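Local atomic coordinates of Cyp101j2 (Sphingobium yanoikuyae, PDB entry 5KYO), a protein that acts as a haem-dependent cytochrome P450 monooxygenase that probably hydroxylates the monoterpene ether 1,8-cineole. Residues A[309-314]-A[370-375]. Numbering follows the deposited sequence.
Sequences EFFRRF and STFGKG. With HEM (protoporphyrin IX containing Fe), chain G.
One face of the Phe311 ring takes Phe372 CZ, 3.6 Å above its plane and displaced toward the rim, while the haem vinyl carbon CBB meets the ring edge in plane, 3.5 Å from Phe311 CE1, with Thr371 CG2 also near the ring edge. The two rings are tilted obliquely, planes at 44°, and Phe372 in turn sets its CE1 3.7 Å from haem C2B. This is where helix 303-313, carrying the P450 Glu-x-x-Arg motif (Glu309 and Arg312), meets the start of the haem-binding Cys loop, whose Phe-Gly-x-Gly signature opens at Phe372. Helix 382-399 adds Ala385 and Arg386 against Phe372.

Thr371 makes the polar link. With OG1 anti to its own carbonyl carbon (chi1 -71°), the hydroxyl faces the helix end, where it donates to Phe311 O at 2.6 Å with a C=O...donor angle of 153°, while CG2 lies 3.7 Å from haem CMB. Pro315, four residues on, has no N-H to offer that carbonyl, and the hydroxyl probably stands in for it. A water donates to both Thr371 OG1 and Arg312 O. A valine here would lose the hydroxyl and would probably leave Phe311 O and the water without this mate.

Behind the touching face, Arg312 holds Glu309 through NE and NH2, one to each carboxylate oxygen, and Arg364 and Arg367 also pair with that carboxylate; Arg312 NE reaches Glu309 OE1 at 2.8 Å, from above the carboxylate plane.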
loop_
_atom_site.group_PDB
_atom_site.type_symbol
_atom_site.label_atom_id
_atom_site.label_comp_id
_atom_site.label_asym_id
_atom_site.label_seq_id
_atom_site.Cartn_x
_atom_site.Cartn_y
_atom_site.Cartn_z
ATOM N N GLU A 309 10.016 11.722 -5.294
ATOM C CA GLU A 309 11.176 10.834 -5.071
ATOM C C GLU A 309 10.954 9.859 -3.903
ATOM O O GLU A 309 11.462 8.737 -3.924
ATOM C CB GLU A 309 12.449 11.673 -4.847
ATOM C CG GLU A 309 13.732 10.870 -4.562
ATOM C CD GLU A 309 14.272 10.143 -5.777
ATOM O OE1 GLU A 309 13.549 10.023 -6.779
ATOM O OE2 GLU A 309 15.454 9.736 -5.746
ATOM N N PHE A 310 10.206 10.277 -2.883
ATOM C CA PHE A 310 9.789 9.354 -1.820
ATOM C C PHE A 310 8.919 8.227 -2.409
ATOM O O PHE A 310 9.063 7.076 -2.025
ATOM C CB PHE A 310 9.016 10.080 -0.695
ATOM C CG PHE A 310 9.908 10.838 0.287
ATOM C CD1 PHE A 310 10.798 10.164 1.111
ATOM C CD2 PHE A 310 9.814 12.214 0.394
ATOM C CE1 PHE A 310 11.618 10.867 2.003
ATOM C CE2 PHE A 310 10.619 12.925 1.287
ATOM C CZ PHE A 310 11.527 12.242 2.086
ATOM N N PHE A 311 8.028 8.525 -3.342
ATOM C CA PHE A 311 7.201 7.428 -3.853
ATOM C C PHE A 311 8.009 6.511 -4.770
ATOM O O PHE A 311 7.806 5.299 -4.752
ATOM C CB PHE A 311 5.937 7.945 -4.552
ATOM C CG PHE A 311 4.848 8.325 -3.585
ATOM C CD1 PHE A 311 4.261 7.365 -2.786
ATOM C CD2 PHE A 311 4.459 9.638 -3.431
ATOM C CE1 PHE A 311 3.275 7.699 -1.878
ATOM C CE2 PHE A 311 3.485 9.995 -2.504
ATOM C CZ PHE A 311 2.883 9.023 -1.733
ATOM N N ARG A 312 8.965 7.066 -5.516
ATOM C CA ARG A 312 9.872 6.219 -6.310
ATOM C C ARG A 312 10.795 5.374 -5.435
ATOM O O ARG A 312 10.999 4.191 -5.695
ATOM C CB ARG A 312 10.739 7.047 -7.265
ATOM C CG ARG A 312 11.666 6.163 -8.108
ATOM C CD ARG A 312 12.932 6.891 -8.549
ATOM N NE ARG A 312 13.787 7.264 -7.425
ATOM C CZ ARG A 312 14.631 6.431 -6.819
ATOM N NH1 ARG A 312 14.708 5.174 -7.219
ATOM N NH2 ARG A 312 15.388 6.846 -5.809
ATOM N N ARG A 313 11.356 5.981 -4.395
ATOM C CA ARG A 313 12.441 5.359 -3.621
ATOM C C ARG A 313 11.957 4.258 -2.674
ATOM O O ARG A 313 12.682 3.290 -2.425
ATOM C CB ARG A 313 13.190 6.447 -2.833
ATOM C CG ARG A 313 14.249 5.969 -1.816
ATOM C CD ARG A 313 15.361 5.066 -2.388
ATOM N NE ARG A 313 16.281 4.708 -1.318
ATOM C CZ ARG A 313 16.049 3.730 -0.447
ATOM N NH1 ARG A 313 14.954 2.992 -0.551
ATOM N NH2 ARG A 313 16.905 3.486 0.522
ATOM N N PHE A 314 10.720 4.370 -2.185
ATOM C CA PHE A 314 10.231 3.455 -1.157
ATOM C C PHE A 314 8.971 2.661 -1.521
ATOM O O PHE A 314 7.943 2.802 -0.869
ATOM C CB PHE A 314 9.967 4.241 0.133
ATOM C CG PHE A 314 11.199 4.886 0.694
ATOM C CD1 PHE A 314 12.188 4.101 1.270
ATOM C CD2 PHE A 314 11.392 6.250 0.611
ATOM C CE1 PHE A 314 13.344 4.667 1.787
ATOM C CE2 PHE A 314 12.561 6.838 1.129
ATOM C CZ PHE A 314 13.534 6.037 1.711
ATOM N N SER A 370 6.472 1.643 -10.250
ATOM C CA SER A 370 5.107 1.135 -10.113
ATOM C C SER A 370 4.707 1.015 -8.647
ATOM O O SER A 370 4.126 0.023 -8.229
ATOM C CB SER A 370 4.955 -0.212 -10.816
ATOM O OG SER A 370 5.158 -0.058 -12.207
ATOM N N THR A 371 5.025 2.035 -7.860
ATOM C CA THR A 371 4.675 1.990 -6.442
ATOM C C THR A 371 3.147 1.830 -6.276
ATOM O O THR A 371 2.656 1.234 -5.298
ATOM C CB THR A 371 5.212 3.239 -5.721
ATOM O OG1 THR A 371 6.644 3.125 -5.636
ATOM C CG2 THR A 371 4.613 3.385 -4.322
ATOM N N PHE A 372 2.405 2.318 -7.268
ATOM C CA PHE A 372 0.946 2.254 -7.238
ATOM C C PHE A 372 0.439 1.163 -8.197
ATOM O O PHE A 372 -0.742 1.092 -8.520
ATOM C CB PHE A 372 0.335 3.622 -7.576
ATOM C CG PHE A 372 0.619 4.688 -6.552
ATOM C CD1 PHE A 372 0.113 4.587 -5.272
ATOM C CD2 PHE A 372 1.384 5.801 -6.884
ATOM C CE1 PHE A 372 0.367 5.568 -4.332
ATOM C CE2 PHE A 372 1.646 6.773 -5.960
ATOM C CZ PHE A 372 1.138 6.665 -4.679
ATOM N N GLY A 373 1.355 0.294 -8.623
ATOM C CA GLY A 373 1.016 -0.841 -9.450
ATOM C C GLY A 373 0.927 -0.505 -10.922
ATOM O O GLY A 373 1.389 0.532 -11.351
ATOM N N LYS A 374 0.315 -1.397 -11.698
ATOM C CA LYS A 374 0.192 -1.209 -13.137
ATOM C C LYS A 374 -0.968 -2.085 -13.621
ATOM O O LYS A 374 -1.183 -3.172 -13.091
ATOM C CB LYS A 374 1.489 -1.572 -13.862
ATOM N N GLY A 375 -1.718 -1.594 -14.599
ATOM C CA GLY A 375 -2.813 -2.357 -15.155
ATOM C C GLY A 375 -4.143 -1.850 -14.654
ATOM O O GLY A 375 -4.240 -0.733 -14.129
HETATM C CHA HEM G . -4.629 -0.764 -5.212
HETATM C CHB HEM G . -0.440 0.789 -3.310
HETATM C CHC HEM G . -2.874 4.266 -0.887
HETATM C CHD HEM G . -7.033 2.105 -2.038
HETATM C C1A HEM G . -3.280 -0.631 -4.985
HETATM C C2A HEM G . -2.203 -1.369 -5.633
HETATM C C3A HEM G . -1.043 -0.942 -5.086
HETATM C C4A HEM G . -1.342 0.082 -4.096
HETATM C CMA HEM G . 0.375 -1.430 -5.476
HETATM C CAA HEM G . -2.318 -2.450 -6.746
HETATM C CBA HEM G . -2.669 -3.826 -6.189
HETATM C CGA HEM G . -2.659 -4.857 -7.294
HETATM O O1A HEM G . -1.584 -5.075 -7.922
HETATM O O2A HEM G . -3.722 -5.481 -7.553
HETATM C C1B HEM G . -0.736 1.901 -2.531
HETATM C C2B HEM G . 0.228 2.797 -1.898
HETATM C C3B HEM G . -0.453 3.747 -1.225
HETATM C C4B HEM G . -1.859 3.488 -1.412
HETATM C CMB HEM G . 1.772 2.674 -1.981
HETATM C CAB HEM G . 0.057 4.952 -0.380
HETATM C CBB HEM G . 1.328 5.344 -0.254
HETATM C C1C HEM G . -4.214 4.003 -1.018
HETATM C C2C HEM G . -5.296 4.829 -0.515
HETATM C C3C HEM G . -6.448 4.217 -0.825
HETATM C C4C HEM G . -6.124 3.004 -1.551
HETATM C CMC HEM G . -5.065 6.144 0.258
HETATM C CAC HEM G . -7.905 4.625 -0.550
HETATM C CBC HEM G . -8.303 5.800 -0.058
HETATM C C1D HEM G . -6.785 1.115 -2.962
HETATM C C2D HEM G . -7.777 0.207 -3.512
HETATM C C3D HEM G . -7.018 -0.651 -4.498
HETATM C C4D HEM G . -5.646 -0.219 -4.454
HETATM C CMD HEM G . -9.303 0.072 -3.255
HETATM C CAD HEM G . -7.621 -1.787 -5.351
HETATM C CBD HEM G . -7.786 -1.354 -6.809
HETATM C CGD HEM G . -8.380 -2.511 -7.591
HETATM O O1D HEM G . -9.374 -2.320 -8.336
HETATM O O2D HEM G . -7.854 -3.644 -7.438
HETATM N NA HEM G . -2.711 0.244 -4.062
HETATM N NB HEM G . -1.994 2.364 -2.201
HETATM N NC HEM G . -4.751 2.908 -1.653
HETATM N ND HEM G . -5.554 0.821 -3.532
HETATM FE FE HEM G . -3.748 1.682 -3.004
HETATM O O HOH W 1 8.752 2.320 -6.624
#